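Local coordinates for protein succinylglutamate desuccinylase (Vibrio parahaemolyticus, PDB 2BCO) that probably hydrolyses N-succinyl-L-glutamate to succinate and glutamate with a single zinc ion, the last step of arginine degradation by the AST pathway, at residues Glu52-His63 with Thr144-His155; Ala303-Phe312 with Arg322-Val330. All blocks are in the same frame, centred on the assembly; numbering follows the deposited sequence.

How the contacts relate
Contact 1 lies in the core of the catalytic domain, contact 2 in the AstE/AspA barrel-sandwich hybrid domain, nearer the periphery of the chain but still largely buried. Their centres are about 28 Å apart and their nearest atoms about 8 Å, without touching. Residues 52-63 and 144-155 form parallel neighbouring strands brought together from distant parts of the sequence; residues 303-312 and 322-330 form an antiparallel hairpin with nine residues between the segments. Both are stitched by backbone bonds; contact 1 adds polar side-chain bonds and zinc ligands, contact 2 mainly aliphatic packing. The side chain of Phe312 in contact 2 comes within about 8 Å of the zinc ion that contact 1 helps to bind.

Contact 1: residues Glu52-His63 with Thr144-His155; sequences ETKNIIISCGIH and TEPKTRWHLDLH. With ZN (zinc ion), chain C.
His63, in the loop after strand 55-60, meets His155 near the end of the parallel strand 149-157, the edge of His155 turned toward the face of His63 with ring planes at 89°. Each gives ND1 to the zinc ion, at 2.4 Å from His63 and 2.3 Å from His155; Glu66 and a water complete the site. Ile62 packs against His155, its CB 3.6 Å from His155 CE1, and lays CG1 across the Asp153 carboxylate at about a right angle. Six backbone hydrogen bonds pair the segments in parallel register. Within the strands, Ser59 links two side chains of the partner strand: its OG donates to Asp153 OD2 (2.8 Å), arriving from above the carboxylate plane, and accepts from His151 NE2 in the imidazole plane. The chi1 of His151 (-175°) sets CG anti to the backbone N and helps lay the ring against Ile57, whose CG2 makes a CH-pi contact over one face. His151 ND1 is held by Ser207. On the other sheet face Ile56 and Trp150 run side by side, CG2 to CB 3.8 Å, and the aliphatic chain of Lys54 slants past the indole while its NZ pairs with Glu247. At the N-terminal end Asn55 ND2 reaches Thr148 OG1 (2.7 Å) in its amide plane, and OD1 bonds Arg90. Strand 90-95 flanks strand 55-60, strand 214-220 flanks strand 149-157, and helix 125-141 packs on Ile57 and His151.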
loop_
_atom_site.group_PDB
_atom_site.type_symbol
_atom_site.label_atom_id
_atom_site.label_comp_id
_atom_site.label_asym_id
_atom_site.label_seq_id
_atom_site.Cartn_x
_atom_site.Cartn_y
_atom_site.Cartn_z
ATOM N N GLU A 52 16.390 -11.236 14.578
ATOM C CA GLU A 52 16.090 -11.278 13.151
ATOM C C GLU A 52 14.586 -11.334 12.868
ATOM O O GLU A 52 14.169 -11.471 11.719
ATOM C CB GLU A 52 16.783 -12.484 12.505
ATOM C CG GLU A 52 18.289 -12.589 12.767
ATOM C CD GLU A 52 19.089 -11.399 12.248
ATOM O OE1 GLU A 52 18.996 -10.304 12.843
ATOM O OE2 GLU A 52 19.815 -11.558 11.243
ATOM N N THR A 53 13.775 -11.236 13.917
ATOM C CA THR A 53 12.325 -11.261 13.760
ATOM C C THR A 53 11.855 -10.007 13.025
ATOM O O THR A 53 12.186 -8.893 13.423
ATOM C CB THR A 53 11.607 -11.304 15.126
ATOM O OG1 THR A 53 11.886 -12.547 15.785
ATOM C CG2 THR A 53 10.103 -11.145 14.939
ATOM N N LYS A 54 11.081 -10.186 11.959
ATOM C CA LYS A 54 10.576 -9.044 11.203
ATOM C C LYS A 54 9.467 -8.289 11.942
ATOM O O LYS A 54 8.705 -8.861 12.726
ATOM C CB LYS A 54 10.053 -9.493 9.836
ATOM C CG LYS A 54 11.133 -10.043 8.918
ATOM C CD LYS A 54 10.598 -10.283 7.521
ATOM C CE LYS A 54 11.695 -10.755 6.581
ATOM N NZ LYS A 54 12.265 -12.072 6.991
ATOM N N ASN A 55 9.409 -6.988 11.699
ATOM C CA ASN A 55 8.391 -6.138 12.293
ATOM C C ASN A 55 7.624 -5.586 11.111
ATOM O O ASN A 55 8.033 -4.620 10.473
ATOM C CB ASN A 55 9.051 -5.036 13.112
ATOM C CG ASN A 55 9.767 -5.586 14.326
ATOM O OD1 ASN A 55 9.136 -5.966 15.310
ATOM N ND2 ASN A 55 11.089 -5.661 14.251
ATOM N N ILE A 56 6.511 -6.241 10.810
ATOM C CA ILE A 56 5.688 -5.874 9.673
ATOM C C ILE A 56 4.395 -5.157 10.013
ATOM O O ILE A 56 3.573 -5.653 10.783
ATOM C CB ILE A 56 5.296 -7.119 8.855
ATOM C CG1 ILE A 56 6.505 -8.040 8.678
ATOM C CG2 ILE A 56 4.736 -6.687 7.509
ATOM C CD1 ILE A 56 6.162 -9.355 7.995
ATOM N N ILE A 57 4.221 -3.983 9.424
ATOM C CA ILE A 57 2.995 -3.229 9.602
ATOM C C ILE A 57 2.188 -3.602 8.375
ATOM O O ILE A 57 2.661 -3.465 7.256
ATOM C CB ILE A 57 3.223 -1.706 9.570
ATOM C CG1 ILE A 57 4.024 -1.262 10.794
ATOM C CG2 ILE A 57 1.873 -0.981 9.520
ATOM C CD1 ILE A 57 4.333 0.231 10.793
ATOM N N ILE A 58 0.982 -4.103 8.580
ATOM C CA ILE A 58 0.142 -4.473 7.457
ATOM C C ILE A 58 -1.120 -3.633 7.573
ATOM O O ILE A 58 -2.000 -3.933 8.367
ATOM C CB ILE A 58 -0.208 -5.977 7.504
ATOM C CG1 ILE A 58 1.086 -6.808 7.528
ATOM C CG2 ILE A 58 -1.060 -6.354 6.292
ATOM C CD1 ILE A 58 0.879 -8.269 7.923
ATOM N N SER A 59 -1.200 -2.567 6.787
ATOM C CA SER A 59 -2.371 -1.710 6.848
ATOM C C SER A 59 -3.273 -1.845 5.633
ATOM O O SER A 59 -2.834 -2.165 4.529
ATOM C CB SER A 59 -1.956 -0.239 7.042
ATOM O OG SER A 59 -1.130 0.233 5.994
ATOM N N CYS A 60 -4.554 -1.618 5.860
ATOM C CA CYS A 60 -5.526 -1.673 4.793
ATOM C C CYS A 60 -6.590 -0.642 5.111
ATOM O O CYS A 60 -6.677 -0.152 6.242
ATOM C CB CYS A 60 -6.150 -3.066 4.707
ATOM S SG CYS A 60 -7.019 -3.554 6.176
ATOM N N GLY A 61 -7.390 -0.300 4.110
ATOM C CA GLY A 61 -8.446 0.658 4.339
ATOM C C GLY A 61 -8.082 2.128 4.482
ATOM O O GLY A 61 -8.897 2.883 5.002
ATOM N N ILE A 62 -6.889 2.544 4.054
ATOM C CA ILE A 62 -6.520 3.957 4.121
ATOM C C ILE A 62 -7.639 4.683 3.368
ATOM O O ILE A 62 -8.030 5.802 3.716
ATOM C CB ILE A 62 -5.143 4.226 3.442
ATOM C CG1 ILE A 62 -4.016 3.898 4.423
ATOM C CG2 ILE A 62 -5.026 5.689 2.988
ATOM C CD1 ILE A 62 -4.070 4.704 5.724
ATOM N N HIS A 63 -8.140 4.005 2.338
ATOM C CA HIS A 63 -9.250 4.460 1.506
ATOM C C HIS A 63 -10.362 3.471 1.869
ATOM O O HIS A 63 -10.186 2.261 1.731
ATOM C CB HIS A 63 -8.882 4.361 0.021
ATOM C CG HIS A 63 -7.902 5.405 -0.416
ATOM N ND1 HIS A 63 -7.075 5.247 -1.506
ATOM C CD2 HIS A 63 -7.634 6.635 0.080
ATOM C CE1 HIS A 63 -6.338 6.332 -1.662
ATOM N NE2 HIS A 63 -6.658 7.190 -0.712
ATOM N N THR A 144 13.523 -1.261 17.493
ATOM C CA THR A 144 13.595 -2.362 16.543
ATOM C C THR A 144 14.702 -1.966 15.587
ATOM O O THR A 144 14.900 -0.783 15.324
ATOM C CB THR A 144 12.291 -2.540 15.720
ATOM O OG1 THR A 144 12.120 -1.431 14.828
ATOM C CG2 THR A 144 11.087 -2.637 16.639
ATOM N N GLU A 145 15.442 -2.939 15.076
ATOM C CA GLU A 145 16.500 -2.608 14.137
ATOM C C GLU A 145 15.864 -2.260 12.798
ATOM O O GLU A 145 14.944 -2.933 12.341
ATOM C CB GLU A 145 17.463 -3.781 13.977
ATOM C CG GLU A 145 18.467 -3.911 15.107
ATOM C CD GLU A 145 19.351 -2.684 15.245
ATOM O OE1 GLU A 145 18.915 -1.689 15.871
ATOM O OE2 GLU A 145 20.480 -2.708 14.709
ATOM N N PRO A 146 16.338 -1.185 12.163
ATOM C CA PRO A 146 15.818 -0.735 10.867
ATOM C C PRO A 146 15.695 -1.840 9.818
ATOM O O PRO A 146 14.732 -1.870 9.054
ATOM C CB PRO A 146 16.821 0.345 10.455
ATOM C CG PRO A 146 17.201 0.955 11.797
ATOM C CD PRO A 146 17.391 -0.273 12.663
ATOM N N LYS A 147 16.666 -2.749 9.787
ATOM C CA LYS A 147 16.660 -3.833 8.808
ATOM C C LYS A 147 15.495 -4.801 8.949
ATOM O O LYS A 147 15.157 -5.510 8.005
ATOM C CB LYS A 147 17.984 -4.611 8.852
ATOM C CG LYS A 147 18.367 -5.165 10.212
ATOM C CD LYS A 147 19.735 -5.840 10.151
ATOM C CE LYS A 147 20.211 -6.255 11.531
ATOM N NZ LYS A 147 19.177 -7.059 12.233
ATOM N N THR A 148 14.883 -4.824 10.125
ATOM C CA THR A 148 13.750 -5.701 10.384
ATOM C C THR A 148 12.407 -5.064 9.999
ATOM O O THR A 148 11.398 -5.750 9.914
ATOM C CB THR A 148 13.665 -6.055 11.882
ATOM O OG1 THR A 148 13.142 -4.930 12.609
ATOM C CG2 THR A 148 15.056 -6.400 12.426
ATOM N N ARG A 149 12.399 -3.761 9.748
ATOM C CA ARG A 149 11.155 -3.057 9.445
ATOM C C ARG A 149 10.514 -3.199 8.060
ATOM O O ARG A 149 11.162 -3.019 7.021
ATOM C CB ARG A 149 11.342 -1.583 9.769
ATOM C CG ARG A 149 11.758 -1.340 11.203
ATOM C CD ARG A 149 12.244 0.077 11.381
ATOM N NE ARG A 149 12.862 0.301 12.686
ATOM C CZ ARG A 149 13.568 1.387 12.984
ATOM N NH1 ARG A 149 13.737 2.331 12.064
ATOM N NH2 ARG A 149 14.098 1.536 14.195
ATOM N N TRP A 150 9.215 -3.499 8.077
ATOM C CA TRP A 150 8.416 -3.661 6.864
ATOM C C TRP A 150 7.086 -2.936 7.011
ATOM O O TRP A 150 6.509 -2.891 8.091
ATOM C CB TRP A 150 8.086 -5.135 6.596
ATOM C CG TRP A 150 9.236 -6.006 6.196
ATOM C CD1 TRP A 150 10.316 -6.342 6.954
ATOM C CD2 TRP A 150 9.373 -6.716 4.956
ATOM N NE1 TRP A 150 11.107 -7.235 6.274
ATOM C CE2 TRP A 150 10.550 -7.492 5.056
ATOM C CE3 TRP A 150 8.594 -6.806 3.796
ATOM C CZ2 TRP A 150 10.993 -8.313 4.008
ATOM C CZ3 TRP A 150 9.035 -7.631 2.755
ATOM C CH2 TRP A 150 10.213 -8.386 2.879
ATOM N N HIS A 151 6.600 -2.376 5.914
ATOM C CA HIS A 151 5.307 -1.720 5.919
ATOM C C HIS A 151 4.642 -1.968 4.581
ATOM O O HIS A 151 5.067 -1.459 3.548
ATOM C CB HIS A 151 5.412 -0.212 6.158
ATOM C CG HIS A 151 4.075 0.457 6.287
ATOM N ND1 HIS A 151 3.931 1.796 6.581
ATOM C CD2 HIS A 151 2.819 -0.038 6.168
ATOM C CE1 HIS A 151 2.644 2.097 6.637
ATOM N NE2 HIS A 151 1.947 1.003 6.389
ATOM N N LEU A 152 3.596 -2.776 4.616
ATOM C CA LEU A 152 2.836 -3.106 3.429
ATOM C C LEU A 152 1.460 -2.457 3.564
ATOM O O LEU A 152 0.635 -2.887 4.372
ATOM C CB LEU A 152 2.702 -4.626 3.302
ATOM C CG LEU A 152 3.870 -5.458 2.757
ATOM C CD1 LEU A 152 5.202 -4.941 3.236
ATOM C CD2 LEU A 152 3.688 -6.889 3.200
ATOM N N ASP A 153 1.237 -1.400 2.790
ATOM C CA ASP A 153 -0.036 -0.680 2.795
ATOM C C ASP A 153 -0.890 -1.212 1.645
ATOM O O ASP A 153 -0.582 -0.972 0.476
ATOM C CB ASP A 153 0.195 0.821 2.600
ATOM C CG ASP A 153 -1.068 1.621 2.818
ATOM O OD1 ASP A 153 -1.152 2.781 2.368
ATOM O OD2 ASP A 153 -1.986 1.077 3.459
ATOM N N LEU A 154 -1.977 -1.899 1.979
ATOM C CA LEU A 154 -2.835 -2.526 0.967
ATOM C C LEU A 154 -4.012 -1.710 0.426
ATOM O O LEU A 154 -4.927 -1.334 1.168
ATOM C CB LEU A 154 -3.335 -3.858 1.518
ATOM C CG LEU A 154 -2.273 -4.639 2.304
ATOM C CD1 LEU A 154 -2.848 -5.996 2.747
ATOM C CD2 LEU A 154 -1.018 -4.838 1.421
ATOM N N HIS A 155 -3.990 -1.477 -0.885
ATOM C CA HIS A 155 -5.016 -0.704 -1.569
ATOM C C HIS A 155 -5.647 -1.481 -2.733
ATOM O O HIS A 155 -5.333 -2.656 -2.955
ATOM C CB HIS A 155 -4.399 0.600 -2.092
ATOM C CG HIS A 155 -3.873 1.492 -1.010
ATOM N ND1 HIS A 155 -4.362 2.764 -0.791
ATOM C CD2 HIS A 155 -2.925 1.290 -0.071
ATOM C CE1 HIS A 155 -3.740 3.305 0.238
ATOM N NE2 HIS A 155 -2.861 2.432 0.697
HETATM ZN ZN ZN C . -6.044 3.259 -2.279
HETATM O O HOH W 1 -7.520 -1.804 1.883
HETATM O O HOH W 2 -4.682 0.821 2.989
HETATM O O HOH W 3 -6.646 1.656 1.233
HETATM O O HOH W 4 -5.708 3.669 -4.784
#

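Contact 2: residues Ala303-Phe312 with Arg322-Val330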
loop_
_atom_site.group_PDB
_atom_site.type_symbol
_atom_site.label_atom_id
_atom_site.label_comp_id
_atom_site.label_asym_id
_atom_site.label_seq_id
_atom_site.Cartn_x
_atom_site.Cartn_y
_atom_site.Cartn_z
ATOM N N ALA A 303 3.442 12.142 -25.627
ATOM C CA ALA A 303 4.492 11.245 -25.163
ATOM C C ALA A 303 5.848 11.697 -25.697
ATOM O O ALA A 303 5.951 12.166 -26.829
ATOM C CB ALA A 303 4.194 9.814 -25.612
ATOM N N LYS A 304 6.881 11.554 -24.870
ATOM C CA LYS A 304 8.235 11.944 -25.243
ATOM C C LYS A 304 8.946 10.759 -25.889
ATOM O O LYS A 304 9.352 10.822 -27.050
ATOM C CB LYS A 304 9.008 12.411 -24.001
ATOM C CG LYS A 304 10.265 13.217 -24.308
ATOM C CD LYS A 304 10.899 13.780 -23.038
ATOM C CE LYS A 304 11.657 12.717 -22.256
ATOM N NZ LYS A 304 12.862 12.248 -22.999
ATOM N N ASN A 305 9.092 9.677 -25.132
ATOM C CA ASN A 305 9.738 8.471 -25.639
ATOM C C ASN A 305 8.707 7.676 -26.423
ATOM O O ASN A 305 7.679 8.212 -26.831
ATOM C CB ASN A 305 10.265 7.621 -24.483
ATOM C CG ASN A 305 11.389 8.299 -23.725
ATOM O OD1 ASN A 305 11.861 7.789 -22.708
ATOM N ND2 ASN A 305 11.828 9.452 -24.219
ATOM N N ASP A 306 8.981 6.395 -26.631
ATOM C CA ASP A 306 8.061 5.543 -27.365
ATOM C C ASP A 306 7.557 4.461 -26.414
ATOM O O ASP A 306 6.655 3.687 -26.749
ATOM C CB ASP A 306 8.788 4.907 -28.554
ATOM C CG ASP A 306 7.855 4.582 -29.709
ATOM O OD1 ASP A 306 8.350 4.078 -30.735
ATOM O OD2 ASP A 306 6.638 4.835 -29.595
ATOM N N ASN A 307 8.136 4.427 -25.216
ATOM C CA ASN A 307 7.768 3.433 -24.217
ATOM C C ASN A 307 7.092 4.002 -22.962
ATOM O O ASN A 307 7.123 3.377 -21.903
ATOM C CB ASN A 307 9.013 2.635 -23.809
ATOM C CG ASN A 307 9.723 2.010 -25.000
ATOM O OD1 ASN A 307 10.333 2.708 -25.814
ATOM N ND2 ASN A 307 9.634 0.689 -25.114
ATOM N N GLU A 308 6.479 5.175 -23.082
ATOM C CA GLU A 308 5.806 5.792 -21.946
ATOM C C GLU A 308 4.368 5.316 -21.782
ATOM O O GLU A 308 3.683 4.986 -22.754
ATOM C CB GLU A 308 5.802 7.321 -22.069
ATOM C CG GLU A 308 7.147 7.995 -21.861
ATOM C CD GLU A 308 7.015 9.502 -21.749
ATOM O OE1 GLU A 308 6.385 10.105 -22.637
ATOM O OE2 GLU A 308 7.531 10.092 -20.777
ATOM N N ALA A 309 3.925 5.278 -20.533
ATOM C CA ALA A 309 2.568 4.876 -20.204
ATOM C C ALA A 309 2.125 5.841 -19.130
ATOM O O ALA A 309 2.942 6.339 -18.365
ATOM C CB ALA A 309 2.543 3.441 -19.681
ATOM N N ILE A 310 0.833 6.117 -19.065
ATOM C CA ILE A 310 0.344 7.039 -18.061
ATOM C C ILE A 310 -0.173 6.279 -16.846
ATOM O O ILE A 310 -0.805 5.237 -16.992
ATOM C CB ILE A 310 -0.760 7.945 -18.658
ATOM C CG1 ILE A 310 -1.089 9.072 -17.683
ATOM C CG2 ILE A 310 -2.002 7.127 -18.988
ATOM C CD1 ILE A 310 -1.791 10.234 -18.352
ATOM N N VAL A 311 0.112 6.795 -15.652
ATOM C CA VAL A 311 -0.328 6.170 -14.401
ATOM C C VAL A 311 -0.932 7.208 -13.445
ATOM O O VAL A 311 -0.407 8.313 -13.311
ATOM C CB VAL A 311 0.863 5.470 -13.683
ATOM C CG1 VAL A 311 0.404 4.868 -12.377
ATOM C CG2 VAL A 311 1.449 4.389 -14.566
ATOM N N PHE A 312 -2.029 6.856 -12.777
ATOM C CA PHE A 312 -2.679 7.775 -11.829
ATOM C C PHE A 312 -3.100 9.096 -12.477
ATOM O O PHE A 312 -2.653 10.165 -12.066
ATOM C CB PHE A 312 -1.743 8.103 -10.651
ATOM C CG PHE A 312 -1.233 6.898 -9.910
ATOM C CD1 PHE A 312 0.113 6.793 -9.576
ATOM C CD2 PHE A 312 -2.094 5.867 -9.541
ATOM C CE1 PHE A 312 0.595 5.682 -8.869
ATOM C CE2 PHE A 312 -1.627 4.751 -8.834
ATOM C CZ PHE A 312 -0.281 4.654 -8.502
ATOM N N ARG A 322 0.335 17.627 -9.224
ATOM C CA ARG A 322 0.568 16.718 -10.340
ATOM C C ARG A 322 -0.723 16.073 -10.810
ATOM O O ARG A 322 -1.549 15.644 -10.001
ATOM C CB ARG A 322 1.595 15.640 -9.979
ATOM C CG ARG A 322 1.074 14.416 -9.243
ATOM C CD ARG A 322 2.140 13.328 -9.305
ATOM N NE ARG A 322 1.812 12.128 -8.541
ATOM C CZ ARG A 322 0.732 11.379 -8.742
ATOM N NH1 ARG A 322 -0.148 11.705 -9.688
ATOM N NH2 ARG A 322 0.540 10.295 -8.001
ATOM N N ALA A 323 -0.886 16.016 -12.130
ATOM C CA ALA A 323 -2.074 15.441 -12.744
ATOM C C ALA A 323 -1.848 14.019 -13.244
ATOM O O ALA A 323 -2.805 13.281 -13.478
ATOM C CB ALA A 323 -2.528 16.321 -13.891
ATOM N N ALA A 324 -0.587 13.636 -13.409
ATOM C CA ALA A 324 -0.275 12.294 -13.892
ATOM C C ALA A 324 1.204 11.931 -13.826
ATOM O O ALA A 324 2.079 12.781 -13.648
ATOM C CB ALA A 324 -0.773 12.133 -15.334
ATOM N N LEU A 325 1.459 10.640 -13.983
ATOM C CA LEU A 325 2.803 10.097 -13.974
ATOM C C LEU A 325 2.991 9.429 -15.322
ATOM O O LEU A 325 2.078 8.794 -15.833
ATOM C CB LEU A 325 2.935 9.058 -12.862
ATOM C CG LEU A 325 3.975 9.243 -11.749
ATOM C CD1 LEU A 325 4.341 10.706 -11.558
ATOM C CD2 LEU A 325 3.404 8.662 -10.460
HETATM N N MSE A 326 4.152 9.617 -15.928
HETATM C CA MSE A 326 4.452 8.967 -17.195
HETATM C C MSE A 326 5.576 8.023 -16.804
HETATM O O MSE A 326 6.602 8.451 -16.281
HETATM C CB MSE A 326 4.940 9.978 -18.234
HETATM C CG MSE A 326 3.908 11.012 -18.652
HETATM SE SE MSE A 326 2.383 10.218 -19.515
HETATM C CE MSE A 326 3.034 10.239 -21.343
ATOM N N VAL A 327 5.370 6.737 -17.034
ATOM C CA VAL A 327 6.365 5.747 -16.661
ATOM C C VAL A 327 6.798 4.880 -17.828
ATOM O O VAL A 327 6.170 4.891 -18.888
ATOM C CB VAL A 327 5.816 4.845 -15.556
ATOM C CG1 VAL A 327 5.325 5.707 -14.400
ATOM C CG2 VAL A 327 4.677 3.991 -16.100
ATOM N N CYS A 328 7.874 4.133 -17.619
ATOM C CA CYS A 328 8.407 3.243 -18.637
ATOM C C CYS A 328 9.253 2.183 -17.960
ATOM O O CYS A 328 9.842 2.433 -16.905
ATOM C CB CYS A 328 9.266 4.025 -19.636
ATOM S SG CYS A 328 10.689 4.884 -18.909
ATOM N N GLU A 329 9.306 0.998 -18.553
ATOM C CA GLU A 329 10.108 -0.077 -17.983
ATOM C C GLU A 329 11.540 0.417 -17.802
ATOM O O GLU A 329 12.018 1.281 -18.544
ATOM C CB GLU A 329 10.120 -1.305 -18.900
ATOM C CG GLU A 329 8.763 -1.947 -19.112
ATOM C CD GLU A 329 8.870 -3.374 -19.627
ATOM O OE1 GLU A 329 7.828 -3.952 -20.004
ATOM O OE2 GLU A 329 9.994 -3.919 -19.647
ATOM N N VAL A 330 12.231 -0.124 -16.812
ATOM C CA VAL A 330 13.595 0.298 -16.618
ATOM C C VAL A 330 14.565 -0.857 -16.413
ATOM O O VAL A 330 14.192 -1.933 -15.930
ATOM C CB VAL A 330 13.705 1.287 -15.455
ATOM C CG1 VAL A 330 13.465 0.593 -14.137
ATOM C CG2 VAL A 330 15.071 1.961 -15.503
HETATM O O HOH W 5 8.073 0.509 -20.954
#
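Two bends, at chi2 (-63°) and chi3 (-89°), turn the side chain of selenomethionine Met326 along residues 303-312, with SE 4.0 Å from Ile310 CB and CE beside Glu308 OE1. Glu308 crosses it at about a right angle. Its carboxylate has two polar partners: OE1 accepts from Lys304 N at 2.7 Å, from above the carboxylate plane, and OE2 forms a salt bridge with Arg264. These bonds probably fix the acid against the selenomethionine side chain and help balance its charge in a buried place. Ile310 extends with CG1 anti to the backbone N, which carries CD1 to Ala324 CB at 3.7 Å.

On the opposite face Val311 and Val327 cross at about a right angle, CG2 to CG2 3.6 Å, and Ala309 lies next to Val327. Just beyond the strand, Phe312 lies alongside Leu325, whose CD2 reaches the ring edge 3.9 Å from Phe312 CD1. Over the ring centre lies CG1 of the preceding Val311, while the guanidinium of Arg322 slants past with its plane 22° from that of the ring.

Four backbone bonds join the Ala309-Val327 and Val311-Leu325 pairs, which flank the non-hydrogen-bonded pair Ile310-Met326. Beyond them Ala323 and Ala324 form a classic beta bulge opposite Ile266. The whole is an antiparallel beta hairpin of the barrel-sandwich hybrid domain, and it brings the side chain of Phe312, packed on Phe166 and Val168, to about 5 Å from that of Glu219, the predicted active-site residue.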